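PDB 5OCM: NAD_Gly3P_dh, NAD-dependent glycerol-3-phosphate dehydrogenase from Streptosporangium roseum, which probably acts as an NADPH-dependent imine reductase, binding the dinucleotide cofactor and using it to reduce imines to amines. Local coordinates for residues 66-69 / 70-74; 194-197 / 198-202; 228-231 / 232-236. All coordinates share one frame; numbering follows the deposited sequence.

Contact 1 of 3, residues 66-69 / 70-74; sequences CVSD and HAAVR. With NAP (NADP nicotinamide-adenine-dinucleotide phosphate), chain G.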
ATOM      1  N   CYS A  66     -20.221 -13.750 -13.052  1.00 13.76           N
ATOM      2  CA  CYS A  66     -19.504 -13.303 -11.835  1.00 14.84           C
ATOM      3  C   CYS A  66     -20.021 -14.100 -10.663  1.00 15.20           C
ATOM      4  O   CYS A  66     -20.947 -13.703  -9.984  1.00 15.96           O
ATOM      5  CB  CYS A  66     -19.643 -11.828 -11.647  1.00 16.32           C
ATOM      6  SG  CYS A  66     -18.611 -11.213 -10.271  1.00 17.95           S
ATOM      7  N   VAL A  67     -19.461 -15.309 -10.513  1.00 14.22           N
ATOM      8  CA  VAL A  67     -19.844 -16.234  -9.432  1.00 14.86           C
ATOM      9  C   VAL A  67     -18.653 -16.420  -8.496  1.00 14.63           C
ATOM     10  O   VAL A  67     -17.669 -15.656  -8.569  1.00 16.55           O
ATOM     11  CB  VAL A  67     -20.461 -17.547  -9.964  1.00 14.19           C
ATOM     12  CG1 VAL A  67     -21.788 -17.236 -10.646  1.00 14.51           C
ATOM     13  CG2 VAL A  67     -19.483 -18.291 -10.901  1.00 14.66           C
ATOM     14  N   SER A  68     -18.723 -17.357  -7.558  1.00 15.91           N
ATOM     15  CA  SER A  68     -17.702 -17.411  -6.506  1.00 16.24           C
ATOM     16  C   SER A  68     -16.308 -17.835  -7.053  1.00 16.24           C
ATOM     17  O   SER A  68     -15.337 -17.114  -6.891  1.00 17.09           O
ATOM     18  CB  SER A  68     -18.177 -18.355  -5.385  1.00 17.27           C
ATOM     19  OG  SER A  68     -18.468 -19.622  -6.015  1.00 17.72           O
ATOM     20  N   ASP A  69     -16.236 -18.962  -7.735  1.00 15.03           N
ATOM     21  CA  ASP A  69     -14.946 -19.508  -8.161  1.00 15.76           C
ATOM     22  C   ASP A  69     -15.099 -20.347  -9.411  1.00 13.94           C
ATOM     23  O   ASP A  69     -16.187 -20.488  -9.936  1.00 13.84           O
ATOM     24  CB  ASP A  69     -14.311 -20.310  -7.004  1.00 17.54           C
ATOM     25  CG  ASP A  69     -15.183 -21.502  -6.569  1.00 21.22           C
ATOM     26  OD1 ASP A  69     -16.113 -21.990  -7.309  1.00 17.41           O
ATOM     27  OD2 ASP A  69     -14.862 -22.033  -5.492  1.00 23.41           O
ATOM     28  N   HIS A  70     -13.992 -20.885  -9.867  1.00 14.38           N
ATOM     29  CA  HIS A  70     -13.908 -21.646 -11.109  1.00 15.59           C
ATOM     30  C   HIS A  70     -14.873 -22.833 -11.131  1.00 15.15           C
ATOM     31  O   HIS A  70     -15.492 -23.153 -12.166  1.00 16.11           O
ATOM     32  CB  HIS A  70     -12.474 -22.167 -11.296  1.00 17.21           C
ATOM     33  CG  HIS A  70     -12.242 -22.856 -12.612  1.00 17.20           C
ATOM     34  ND1 HIS A  70     -11.913 -24.190 -12.727  1.00 20.80           N
ATOM     35  CD2 HIS A  70     -12.272 -22.377 -13.870  1.00 14.72           C
ATOM     36  CE1 HIS A  70     -11.618 -24.450 -13.999  1.00 18.74           C
ATOM     37  NE2 HIS A  70     -12.028 -23.433 -14.717  1.00 21.75           N
ATOM     38  N   ALA A  71     -14.983 -23.529  -9.992  1.00 16.35           N
ATOM     39  CA  ALA A  71     -15.914 -24.673  -9.898  1.00 17.29           C
ATOM     40  C   ALA A  71     -17.372 -24.226 -10.190  1.00 16.63           C
ATOM     41  O   ALA A  71     -18.088 -24.904 -10.928  1.00 16.62           O
ATOM     42  CB  ALA A  71     -15.833 -25.368  -8.545  1.00 16.94           C
ATOM     43  N   ALA A  72     -17.763 -23.088  -9.627  1.00 15.33           N
ATOM     44  CA  ALA A  72     -19.045 -22.495  -9.936  1.00 14.58           C
ATOM     45  C   ALA A  72     -19.211 -22.070 -11.369  1.00 15.11           C
ATOM     46  O   ALA A  72     -20.280 -22.309 -12.000  1.00 14.86           O
ATOM     47  CB  ALA A  72     -19.330 -21.310  -8.971  1.00 16.03           C
ATOM     48  N   VAL A  73     -18.149 -21.500 -11.945  1.00 14.81           N
ATOM     49  CA  VAL A  73     -18.159 -21.103 -13.340  1.00 15.76           C
ATOM     50  C   VAL A  73     -18.451 -22.347 -14.218  1.00 15.97           C
ATOM     51  O   VAL A  73     -19.306 -22.296 -15.094  1.00 13.39           O
ATOM     52  CB  VAL A  73     -16.822 -20.504 -13.778  1.00 17.35           C
ATOM     53  CG1 VAL A  73     -16.741 -20.356 -15.316  1.00 19.43           C
ATOM     54  CG2 VAL A  73     -16.634 -19.149 -13.127  1.00 17.98           C
ATOM     55  N   ARG A  74     -17.728 -23.422 -13.964  1.00 17.51           N
ATOM     56  CA  ARG A  74     -17.906 -24.653 -14.754  1.00 21.41           C
ATOM     57  C   ARG A  74     -19.336 -25.205 -14.569  1.00 21.14           C
ATOM     58  O   ARG A  74     -19.963 -25.600 -15.552  1.00 22.36           O
ATOM     59  CB  ARG A  74     -16.875 -25.743 -14.383  1.00 25.24           C
ATOM     60  CG  ARG A  74     -15.429 -25.414 -14.877  1.00 29.34           C
ATOM     61  CD  ARG A  74     -14.412 -26.552 -15.024  1.00 40.06           C
ATOM     62  NE  ARG A  74     -14.757 -27.831 -14.412  1.00 50.70           N
ATOM     63  CZ  ARG A  74     -14.606 -28.146 -13.102  1.00 59.86           C
ATOM     64  NH1 ARG A  74     -14.157 -27.252 -12.199  1.00 54.01           N
ATOM     65  NH2 ARG A  74     -14.973 -29.362 -12.677  1.00 61.98           N
TER
HETATM   66  PA  NAP G 301     -20.862 -13.500  -3.282  1.00 17.36           P
HETATM   67  O1A NAP G 301     -21.685 -12.356  -2.691  1.00 15.58           O
HETATM   68  O2A NAP G 301     -20.515 -14.473  -2.251  1.00 16.42           O
HETATM   69  O5B NAP G 301     -21.618 -14.224  -4.538  1.00 15.99           O
HETATM   70  C5B NAP G 301     -21.230 -15.534  -4.939  1.00 14.86           C
HETATM   71  C4B NAP G 301     -22.082 -15.782  -6.160  1.00 14.19           C
HETATM   72  O4B NAP G 301     -21.723 -16.987  -6.812  1.00 15.15           O
HETATM   73  C3B NAP G 301     -23.616 -15.860  -5.877  1.00 15.66           C
HETATM   74  O3B NAP G 301     -24.380 -15.247  -6.943  1.00 15.10           O
HETATM   75  C2B NAP G 301     -23.830 -17.387  -5.852  1.00 16.06           C
HETATM   76  O2B NAP G 301     -25.195 -17.808  -6.034  1.00 18.70           O
HETATM   77  C1B NAP G 301     -22.908 -17.810  -6.962  1.00 15.43           C
HETATM   78  N9A NAP G 301     -22.556 -19.217  -6.930  1.00 15.99           N
HETATM   79  C8A NAP G 301     -21.768 -19.868  -6.068  1.00 16.08           C
HETATM   80  N7A NAP G 301     -21.676 -21.154  -6.372  1.00 16.12           N
HETATM   81  C5A NAP G 301     -22.441 -21.332  -7.467  1.00 16.47           C
HETATM   82  C6A NAP G 301     -22.784 -22.457  -8.318  1.00 18.17           C
HETATM   83  N6A NAP G 301     -22.267 -23.716  -8.038  1.00 20.38           N
HETATM   84  N1A NAP G 301     -23.682 -22.266  -9.309  1.00 17.31           N
HETATM   85  C2A NAP G 301     -24.200 -21.049  -9.589  1.00 18.46           C
HETATM   86  N3A NAP G 301     -23.912 -19.945  -8.870  1.00 15.39           N
HETATM   87  C4A NAP G 301     -23.045 -20.070  -7.835  1.00 17.09           C
HETATM   88  O3  NAP G 301     -19.483 -13.063  -3.916  1.00 16.02           O
HETATM   89  PN  NAP G 301     -19.221 -11.612  -4.642  1.00 15.68           P
HETATM   90  O1N NAP G 301     -18.614 -10.691  -3.665  1.00 15.84           O
HETATM   91  O2N NAP G 301     -20.376 -11.269  -5.597  1.00 14.81           O
HETATM   92  O5D NAP G 301     -17.967 -12.166  -5.499  1.00 14.92           O
HETATM   93  C5D NAP G 301     -18.225 -12.787  -6.761  1.00 16.13           C
HETATM   94  C4D NAP G 301     -16.899 -12.868  -7.489  1.00 13.98           C
HETATM   95  O4D NAP G 301     -16.404 -11.479  -7.709  1.00 13.59           O
HETATM   96  C3D NAP G 301     -15.868 -13.689  -6.688  1.00 14.34           C
HETATM   97  O3D NAP G 301     -15.043 -14.470  -7.571  1.00 12.90           O
HETATM   98  C2D NAP G 301     -15.062 -12.555  -6.035  1.00 13.48           C
HETATM   99  O2D NAP G 301     -13.723 -12.883  -5.629  1.00 13.78           O
HETATM  100  C1D NAP G 301     -15.117 -11.480  -7.153  1.00 13.16           C
HETATM  101  N1N NAP G 301     -14.875 -10.133  -6.674  1.00 13.01           N
HETATM  102  C2N NAP G 301     -15.621  -9.605  -5.725  1.00 15.24           C
HETATM  103  C3N NAP G 301     -15.362  -8.308  -5.242  1.00 15.03           C
HETATM  104  C7N NAP G 301     -16.113  -7.683  -4.128  1.00 15.38           C
HETATM  105  O7N NAP G 301     -15.657  -6.591  -3.727  1.00 15.79           O
HETATM  106  N7N NAP G 301     -17.159  -8.271  -3.616  1.00 17.63           N
HETATM  107  C4N NAP G 301     -14.335  -7.550  -5.829  1.00 14.92           C
HETATM  108  C5N NAP G 301     -13.648  -8.111  -6.901  1.00 15.49           C
HETATM  109  C6N NAP G 301     -13.952  -9.404  -7.290  1.00 15.19           C
HETATM  110  P2B NAP G 301     -26.171 -17.889  -4.762  1.00 20.18           P
HETATM  111  O1X NAP G 301     -26.649 -16.493  -4.537  1.00 16.26           O
HETATM  112  O2X NAP G 301     -27.150 -18.894  -5.267  1.00 20.16           O
HETATM  113  O3X NAP G 301     -25.340 -18.570  -3.673  1.00 16.57           O
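Two hydrogen bonds accepted by Asp69, one on its carboxylate and one on its carbonyl, tie the loop after strand 62-65 to the first turn of helix 70-77. Asp69 is the N-cap, and it answers the open amides through both groups. Its chi1 of 61° swings CG between its own backbone N and carbonyl carbon, folding the carboxylate back over the helix start. There OD1 accepts from Ala72 N at 3.0 Å, met nearly along its C-O axis and with an almost straight N-H (166°). The backbone Asp69 O takes Val73 N, also at 3.0 Å and in the carbonyl plane, as the first regular helical bond.

Apolar packing runs alongside. CG2 of Val67 packs 3.6 Å from Ala72 CB and 3.7 Å from Val73 CG2, so one methyl touches two residues of the first turn. Its other branch, CG1, turns toward the adenosine ribose and the adenine.

The cofactor meets the same few residues. Ala72 CB is set 3.5 Å from adenine C5A, while Ser68 OG lies close to C8A of that base. Farther along the cofactor, the nicotinamide-ribose hydroxyl O3D sits close to two carbonyls at once, 2.7 Å from Ser68 O and 3.0 Å from Val67 O. Cys66 SG approaches the same ribose and, on its protein side, packs on Met14 and Leu18 of helix 13-24.

This is the loop that follows the fourth strand of the Rossmann-type domain. Its chemistry implies a division of labour: the Asp69 carboxylate is spent on the helix end, whose dipole would probably favour its charge, while the cofactor is met by backbone carbonyls and small side chains, without a charged side chain from this stretch.

Contact 2 of 3, residues 194-197 / 198-202; sequences AKVE and ATTFA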
ATOM      1  N   ALA A 194      -2.499   4.854  22.061  1.00 20.62           N
ATOM      2  CA  ALA A 194      -2.268   6.247  22.411  1.00 21.40           C
ATOM      3  C   ALA A 194      -3.507   7.105  22.205  1.00 20.43           C
ATOM      4  O   ALA A 194      -3.428   8.323  22.126  1.00 20.04           O
ATOM      5  CB  ALA A 194      -1.066   6.785  21.635  1.00 25.00           C
ATOM      6  N   LYS A 195      -4.661   6.449  22.138  1.00 21.12           N
ATOM      7  CA  LYS A 195      -5.975   7.104  22.006  1.00 24.60           C
ATOM      8  C   LYS A 195      -6.121   7.872  20.716  1.00 23.78           C
ATOM      9  O   LYS A 195      -6.815   8.877  20.648  1.00 23.79           O
ATOM     10  CB  LYS A 195      -6.312   7.967  23.272  1.00 26.15           C
ATOM     11  CG  LYS A 195      -6.080   7.216  24.596  1.00 30.36           C
ATOM     12  CD  LYS A 195      -6.361   8.081  25.845  1.00 33.92           C
ATOM     13  N   VAL A 196      -5.445   7.429  19.661  1.00 20.99           N
ATOM     14  CA  VAL A 196      -5.626   8.066  18.342  1.00 20.72           C
ATOM     15  C   VAL A 196      -6.633   7.190  17.616  1.00 20.82           C
ATOM     16  O   VAL A 196      -6.454   5.981  17.502  1.00 19.79           O
ATOM     17  CB  VAL A 196      -4.276   8.155  17.581  1.00 21.62           C
ATOM     18  CG1 VAL A 196      -4.497   8.668  16.173  1.00 22.54           C
ATOM     19  CG2 VAL A 196      -3.308   9.064  18.329  1.00 24.00           C
ATOM     20  N   GLU A 197      -7.707   7.784  17.139  1.00 19.46           N
ATOM     21  CA  GLU A 197      -8.767   7.017  16.403  1.00 21.35           C
ATOM     22  C   GLU A 197      -8.249   6.596  15.044  1.00 19.14           C
ATOM     23  O   GLU A 197      -7.458   7.292  14.454  1.00 18.32           O
ATOM     24  CB  GLU A 197     -10.020   7.870  16.255  1.00 24.15           C
ATOM     25  CG  GLU A 197     -10.721   8.207  17.591  1.00 27.20           C
ATOM     26  CD  GLU A 197     -11.329   6.965  18.245  1.00 35.64           C
ATOM     27  OE1 GLU A 197     -12.300   6.366  17.693  1.00 36.18           O
ATOM     28  OE2 GLU A 197     -10.822   6.540  19.289  1.00 41.83           O
ATOM     29  N   ALA A 198      -8.745   5.483  14.534  1.00 18.30           N
ATOM     30  CA  ALA A 198      -8.339   5.046  13.191  1.00 18.18           C
ATOM     31  C   ALA A 198      -8.655   6.092  12.115  1.00 18.08           C
ATOM     32  O   ALA A 198      -7.902   6.266  11.164  1.00 17.16           O
ATOM     33  CB  ALA A 198      -8.999   3.741  12.873  1.00 17.59           C
ATOM     34  N   THR A 199      -9.802   6.759  12.237  1.00 16.27           N
ATOM     35  CA  THR A 199     -10.175   7.821  11.313  1.00 16.91           C
ATOM     36  C   THR A 199      -9.274   9.047  11.373  1.00 16.54           C
ATOM     37  O   THR A 199      -9.159   9.774  10.393  1.00 15.98           O
ATOM     38  CB  THR A 199     -11.655   8.256  11.474  1.00 19.59           C
ATOM     39  OG1 THR A 199     -11.893   8.527  12.860  1.00 20.50           O
ATOM     40  CG2 THR A 199     -12.586   7.131  10.983  1.00 20.88           C
ATOM     41  N   THR A 200      -8.632   9.286  12.505  1.00 16.42           N
ATOM     42  CA  THR A 200      -7.576  10.305  12.612  1.00 18.23           C
ATOM     43  C   THR A 200      -6.306   9.892  11.872  1.00 17.29           C
ATOM     44  O   THR A 200      -5.714  10.734  11.163  1.00 20.46           O
ATOM     45  CB  THR A 200      -7.269  10.621  14.086  1.00 19.59           C
ATOM     46  OG1 THR A 200      -8.490  11.044  14.709  1.00 19.60           O
ATOM     47  CG2 THR A 200      -6.221  11.712  14.224  1.00 20.46           C
ATOM     48  N   PHE A 201      -5.919   8.642  12.028  1.00 17.29           N
ATOM     49  CA  PHE A 201      -4.738   8.070  11.376  1.00 17.66           C
ATOM     50  C   PHE A 201      -4.890   7.961   9.861  1.00 18.34           C
ATOM     51  O   PHE A 201      -3.932   8.183   9.124  1.00 17.74           O
ATOM     52  CB  PHE A 201      -4.442   6.717  12.012  1.00 16.25           C
ATOM     53  CG  PHE A 201      -3.256   5.980  11.407  1.00 17.03           C
ATOM     54  CD1 PHE A 201      -2.045   6.625  11.250  1.00 16.00           C
ATOM     55  CD2 PHE A 201      -3.358   4.640  11.083  1.00 16.68           C
ATOM     56  CE1 PHE A 201      -0.928   5.932  10.746  1.00 17.96           C
ATOM     57  CE2 PHE A 201      -2.275   3.938  10.579  1.00 16.95           C
ATOM     58  CZ  PHE A 201      -1.035   4.573  10.406  1.00 16.13           C
ATOM     59  N   ALA A 202      -6.090   7.602   9.396  1.00 18.39           N
ATOM     60  CA  ALA A 202      -6.290   7.278   7.967  1.00 16.58           C
ATOM     61  C   ALA A 202      -5.765   8.290   6.966  1.00 17.35           C
ATOM     62  O   ALA A 202      -5.100   7.911   5.988  1.00 16.32           O
ATOM     63  CB  ALA A 202      -7.734   6.900   7.667  1.00 15.45           C
TER
HETATM   64  O   HOH W   1      -8.084  10.751  17.448  1.00 18.47           O
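In Val196, CG1 stands anti to the backbone N (chi1 174°) and so points forward to Thr200, where it meets both CB and CG2 at 4.0 Å; the two side chains cross at about a right angle. The rotation of Thr200 (chi1 -57°) turns its CG2 to this methyl and its OG1 the other way, back toward the chain around Glu197. One water uses that hydroxyl: it accepts from Glu197 N at 3.0 Å and lies 2.8 Å from Thr200 OG1, joining the loop to the first helical turn through solvent.

Glu197 is the N-cap of helix 198-225, but its bent side chain leads away from the turn. The helical bonds fall to its carbonyl: Glu197 O accepts Phe201 N in the carbonyl plane at 3.2 Å (160°), and Thr200 N more weakly at 3.0 Å. Just upstream, Lys195, with positive phi, is the C-prime residue of a Schellman motif in which Val196 N returns to Leu191 O. The segment is thus a tight helix-to-helix connection, ending helix 165-192 and starting helix 198-225 within a few residues, inside the C-terminal domain.

Side-chain capping comes from across the dimer. Asp224 of the second subunit takes Ala198 N on OD1 and bonds Thr199 OG1 through OD2, doing for the helix end what the Glu197 carboxylate does not. Glu197 OE1 also lies near Asp224 OD1 of that subunit; such proximity of like charges would probably make it easier for one of them to hold a proton, although the helix start should offset part of the repulsion. On the inner side, Phe201 lays its ring almost parallel to that of Phe184, with Leu191 against it and Leu173 of the second subunit packing on the same residue.

Contact 3 of 3, residues 228-231 / 232-236; sequences YPAL and DATID. With NAP (NADP nicotinamide-adenine-dinucleotide phosphate), chain B.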
ATOM      1  N   TYR A 228      20.694  -2.466  -7.639  1.00 14.74           N
ATOM      2  CA  TYR A 228      19.925  -1.923  -6.552  1.00 14.90           C
ATOM      3  C   TYR A 228      20.711  -0.928  -5.704  1.00 15.93           C
ATOM      4  O   TYR A 228      20.815  -1.111  -4.495  1.00 15.97           O
ATOM      5  CB  TYR A 228      19.466  -3.115  -5.675  1.00 14.79           C
ATOM      6  CG  TYR A 228      18.952  -4.305  -6.468  1.00 14.58           C
ATOM      7  CD1 TYR A 228      17.734  -4.251  -7.099  1.00 14.19           C
ATOM      8  CD2 TYR A 228      19.664  -5.478  -6.542  1.00 12.69           C
ATOM      9  CE1 TYR A 228      17.242  -5.370  -7.814  1.00 14.60           C
ATOM     10  CE2 TYR A 228      19.198  -6.571  -7.269  1.00 15.36           C
ATOM     11  CZ  TYR A 228      17.999  -6.496  -7.911  1.00 15.12           C
ATOM     12  OH  TYR A 228      17.498  -7.548  -8.632  1.00 17.26           O
ATOM     13  N   PRO A 229      21.200   0.164  -6.304  1.00 17.76           N
ATOM     14  CA  PRO A 229      21.919   1.141  -5.462  1.00 17.87           C
ATOM     15  C   PRO A 229      20.974   1.812  -4.462  1.00 19.36           C
ATOM     16  O   PRO A 229      19.836   2.056  -4.766  1.00 17.42           O
ATOM     17  CB  PRO A 229      22.474   2.155  -6.490  1.00 20.58           C
ATOM     18  CG  PRO A 229      21.468   2.126  -7.584  1.00 19.53           C
ATOM     19  CD  PRO A 229      21.103   0.617  -7.685  1.00 17.29           C
ATOM     20  N   ALA A 230      21.495   2.126  -3.285  1.00 19.43           N
ATOM     21  CA  ALA A 230      20.730   2.777  -2.229  1.00 19.76           C
ATOM     22  C   ALA A 230      20.719   4.270  -2.448  1.00 21.18           C
ATOM     23  O   ALA A 230      21.495   4.987  -1.845  1.00 22.87           O
ATOM     24  CB  ALA A 230      21.303   2.411  -0.877  1.00 18.71           C
ATOM     25  N   LEU A 231      19.867   4.726  -3.355  1.00 18.97           N
ATOM     26  CA  LEU A 231      19.771   6.131  -3.682  1.00 22.50           C
ATOM     27  C   LEU A 231      19.033   6.935  -2.608  1.00 21.36           C
ATOM     28  O   LEU A 231      19.243   8.104  -2.464  1.00 20.12           O
ATOM     29  CB  LEU A 231      19.138   6.365  -5.024  1.00 25.43           C
ATOM     30  CG  LEU A 231      20.015   5.705  -6.144  1.00 29.15           C
ATOM     31  CD1 LEU A 231      19.260   5.721  -7.476  1.00 33.05           C
ATOM     32  CD2 LEU A 231      21.389   6.353  -6.282  1.00 35.43           C
ATOM     33  N   ASP A 232      18.179   6.255  -1.892  1.00 20.33           N
ATOM     34  CA  ASP A 232      17.371   6.843  -0.814  1.00 22.60           C
ATOM     35  C   ASP A 232      17.798   6.366   0.547  1.00 20.63           C
ATOM     36  O   ASP A 232      18.188   7.190   1.388  1.00 23.66           O
ATOM     37  CB  ASP A 232      15.829   6.676  -1.033  1.00 19.75           C
ATOM     38  CG  ASP A 232      15.435   5.252  -1.547  1.00 19.81           C
ATOM     39  OD1 ASP A 232      16.245   4.297  -1.471  1.00 17.24           O
ATOM     40  OD2 ASP A 232      14.272   5.149  -2.002  1.00 21.42           O
ATOM     41  N   ALA A 233      17.738   5.057   0.789  1.00 18.49           N
ATOM     42  CA  ALA A 233      18.030   4.445   2.065  1.00 18.78           C
ATOM     43  C   ALA A 233      18.561   3.042   1.830  1.00 19.16           C
ATOM     44  O   ALA A 233      18.068   2.316   0.947  1.00 18.61           O
ATOM     45  CB  ALA A 233      16.759   4.370   2.904  1.00 17.67           C
ATOM     46  N   THR A 234      19.532   2.604   2.627  1.00 15.48           N
ATOM     47  CA  THR A 234      20.016   1.250   2.591  1.00 17.93           C
ATOM     48  C   THR A 234      19.081   0.290   3.343  1.00 16.55           C
ATOM     49  O   THR A 234      18.286   0.686   4.242  1.00 16.10           O
ATOM     50  CB  THR A 234      21.405   1.136   3.260  1.00 21.30           C
ATOM     51  OG1 THR A 234      21.296   1.538   4.629  1.00 19.28           O
ATOM     52  CG2 THR A 234      22.441   2.038   2.592  1.00 22.34           C
ATOM     53  N   ILE A 235      19.156  -0.993   2.995  1.00 16.87           N
ATOM     54  CA  ILE A 235      18.462  -2.014   3.768  1.00 18.18           C
ATOM     55  C   ILE A 235      18.859  -1.962   5.268  1.00 19.51           C
ATOM     56  O   ILE A 235      18.011  -2.145   6.154  1.00 17.81           O
ATOM     57  CB  ILE A 235      18.636  -3.384   3.161  1.00 19.71           C
ATOM     58  CG1 ILE A 235      17.830  -3.432   1.846  1.00 19.67           C
ATOM     59  CG2 ILE A 235      18.113  -4.477   4.098  1.00 19.70           C
ATOM     60  CD1 ILE A 235      18.096  -4.709   1.031  1.00 18.87           C
ATOM     61  N   ASP A 236      20.135  -1.679   5.558  1.00 18.36           N
ATOM     62  CA  ASP A 236      20.533  -1.541   6.972  1.00 19.19           C
ATOM     63  C   ASP A 236      19.742  -0.433   7.666  1.00 16.22           C
ATOM     64  O   ASP A 236      19.286  -0.605   8.812  1.00 16.18           O
ATOM     65  CB  ASP A 236      22.047  -1.203   7.097  1.00 22.91           C
ATOM     66  CG  ASP A 236      22.955  -2.381   6.788  1.00 24.55           C
ATOM     67  OD1 ASP A 236      22.608  -3.528   7.145  1.00 25.32           O
ATOM     68  OD2 ASP A 236      24.038  -2.108   6.238  1.00 27.10           O
TER
HETATM   69  PA  NAP B 301      22.962   7.485   6.766  1.00 21.10           P
HETATM   70  O1A NAP B 301      23.360   6.117   7.341  1.00 20.69           O
HETATM   71  O2A NAP B 301      23.205   7.788   5.311  1.00 21.05           O
HETATM   72  O5B NAP B 301      23.524   8.671   7.783  1.00 19.22           O
HETATM   73  C5B NAP B 301      23.666   8.362   9.154  1.00 18.29           C
HETATM   74  C4B NAP B 301      24.247   9.645   9.762  1.00 17.76           C
HETATM   75  O4B NAP B 301      24.376   9.404  11.168  1.00 16.97           O
HETATM   76  C3B NAP B 301      25.643  10.087   9.288  1.00 18.08           C
HETATM   77  O3B NAP B 301      25.630  11.515   9.314  1.00 17.92           O
HETATM   78  C2B NAP B 301      26.575   9.490  10.355  1.00 17.76           C
HETATM   79  O2B NAP B 301      27.820  10.107  10.484  1.00 17.56           O
HETATM   80  C1B NAP B 301      25.731   9.781  11.577  1.00 17.87           C
HETATM   81  N9A NAP B 301      26.136   9.009  12.741  1.00 17.32           N
HETATM   82  C8A NAP B 301      26.033   7.681  12.904  1.00 18.77           C
HETATM   83  N7A NAP B 301      26.560   7.353  14.103  1.00 20.11           N
HETATM   84  C5A NAP B 301      27.028   8.495  14.692  1.00 21.71           C
HETATM   85  C6A NAP B 301      27.719   8.826  15.939  1.00 22.81           C
HETATM   86  N6A NAP B 301      27.957   7.819  16.771  1.00 22.77           N
HETATM   87  N1A NAP B 301      28.103  10.088  16.163  1.00 21.08           N
HETATM   88  C2A NAP B 301      27.817  11.053  15.268  1.00 23.18           C
HETATM   89  N3A NAP B 301      27.202  10.816  14.068  1.00 20.26           N
HETATM   90  C4A NAP B 301      26.821   9.570  13.754  1.00 19.94           C
HETATM   91  O3  NAP B 301      21.464   7.562   7.218  1.00 17.40           O
HETATM   92  PN  NAP B 301      20.334   8.536   6.602  1.00 16.38           P
HETATM   93  O1N NAP B 301      19.627   7.907   5.439  1.00 17.17           O
HETATM   94  O2N NAP B 301      20.855   9.948   6.475  1.00 17.76           O
HETATM   95  O5D NAP B 301      19.345   8.438   7.809  1.00 14.22           O
HETATM   96  C5D NAP B 301      19.367   9.377   8.920  1.00 14.78           C
HETATM   97  C4D NAP B 301      18.190   9.252   9.806  1.00 15.14           C
HETATM   98  O4D NAP B 301      17.047   9.744   9.064  1.00 17.45           O
HETATM   99  C3D NAP B 301      17.878   7.815  10.197  1.00 15.63           C
HETATM  100  O3D NAP B 301      17.328   7.872  11.508  1.00 14.82           O
HETATM  101  C2D NAP B 301      16.783   7.352   9.224  1.00 15.00           C
HETATM  102  O2D NAP B 301      16.011   6.221   9.718  1.00 16.48           O
HETATM  103  C1D NAP B 301      16.073   8.663   8.979  1.00 17.04           C
HETATM  104  N1N NAP B 301      15.338   8.714   7.679  1.00 17.15           N
HETATM  105  C2N NAP B 301      15.964   8.389   6.545  1.00 16.06           C
HETATM  106  C3N NAP B 301      15.333   8.392   5.314  1.00 16.06           C
HETATM  107  C7N NAP B 301      15.992   8.016   4.009  1.00 16.14           C
HETATM  108  O7N NAP B 301      15.216   7.734   3.050  1.00 16.08           O
HETATM  109  N7N NAP B 301      17.326   7.991   3.946  1.00 15.57           N
HETATM  110  C4N NAP B 301      13.964   8.675   5.301  1.00 16.55           C
HETATM  111  C5N NAP B 301      13.296   9.034   6.510  1.00 17.44           C
HETATM  112  C6N NAP B 301      13.987   9.013   7.722  1.00 16.53           C
HETATM  113  P2B NAP B 301      29.077   9.599   9.617  1.00 17.02           P
HETATM  114  O1X NAP B 301      28.911  10.147   8.228  1.00 16.33           O
HETATM  115  O2X NAP B 301      30.204  10.110  10.407  1.00 16.64           O
HETATM  116  O3X NAP B 301      28.967   8.111   9.592  1.00 16.17           O
HETATM  117  O   HOH W   2      17.071   3.242  -3.810  1.00 18.29           O
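Ala230 and Thr234 meet across a bend in the chain, Ala230 CB lying 3.7 Å from Thr234 CG2. Ala233 O comes equally near that CB, so the small side chain sits inside the curve of the backbone. Thr234, whose chi1 of 61° leaves CG2 anti to the carbonyl carbon and beside the backbone N, is the N-cap of helix 235-252; its OG1 is hydrogen-bonded to Thr237 OG1.

Asp232 turns its carboxylate back against its own backbone. There OD1 accepts Ala233 N at 2.8 Å, on the anti side and 30° out of the carboxylate plane, and also a proton from a water 2.7 Å away that donates to Pro229 O as well. That carbonyl closes an inverse gamma turn centred on Ala230, with a weak bond from Leu231 N. The other oxygen, OD2, is held by Tyr219 OH. With alanine in place of Asp232, the Ala233 amide and Tyr219 OH would probably each lose their carboxylate partner, and the water one of its two acceptors.

The loop between helices 198-225 and 235-252 also lines a cofactor and ligand pocket formed by both subunits. Asp232 O accepts the nicotinamide amide N7N at 2.8 Å (165°) from a cofactor otherwise gripped by Ser94, Asn33 and Met14 of the second subunit, while Ala233 touches both its carboxamide and the bound trifluoroacetophenone hydrate.

All three contacts lie at helix starts, with Asp69, Glu197 and Thr234 in the N-cap positions, and all are partly buried. Contact 1 belongs to the Rossmann-type domain; contacts 2 and 3 lie in the C-terminal domain, at the beginning and beyond the far end of helix 198-225, their centres about 31 Å apart. Contact 2 is the most exposed of the three, with half its touching residues exposed, and is dimer packing away from the cofactor. Contacts 1 and 3, centres about 44 Å apart, serve different copies of NADP: the cofactor on contact 1 is completed by Asp232 of the second subunit. Aspartate caps its own helix in contact 1, a partner-subunit aspartate does so in contact 2, and in contact 3 Thr234 pairs its hydroxyl with Thr237 OG1.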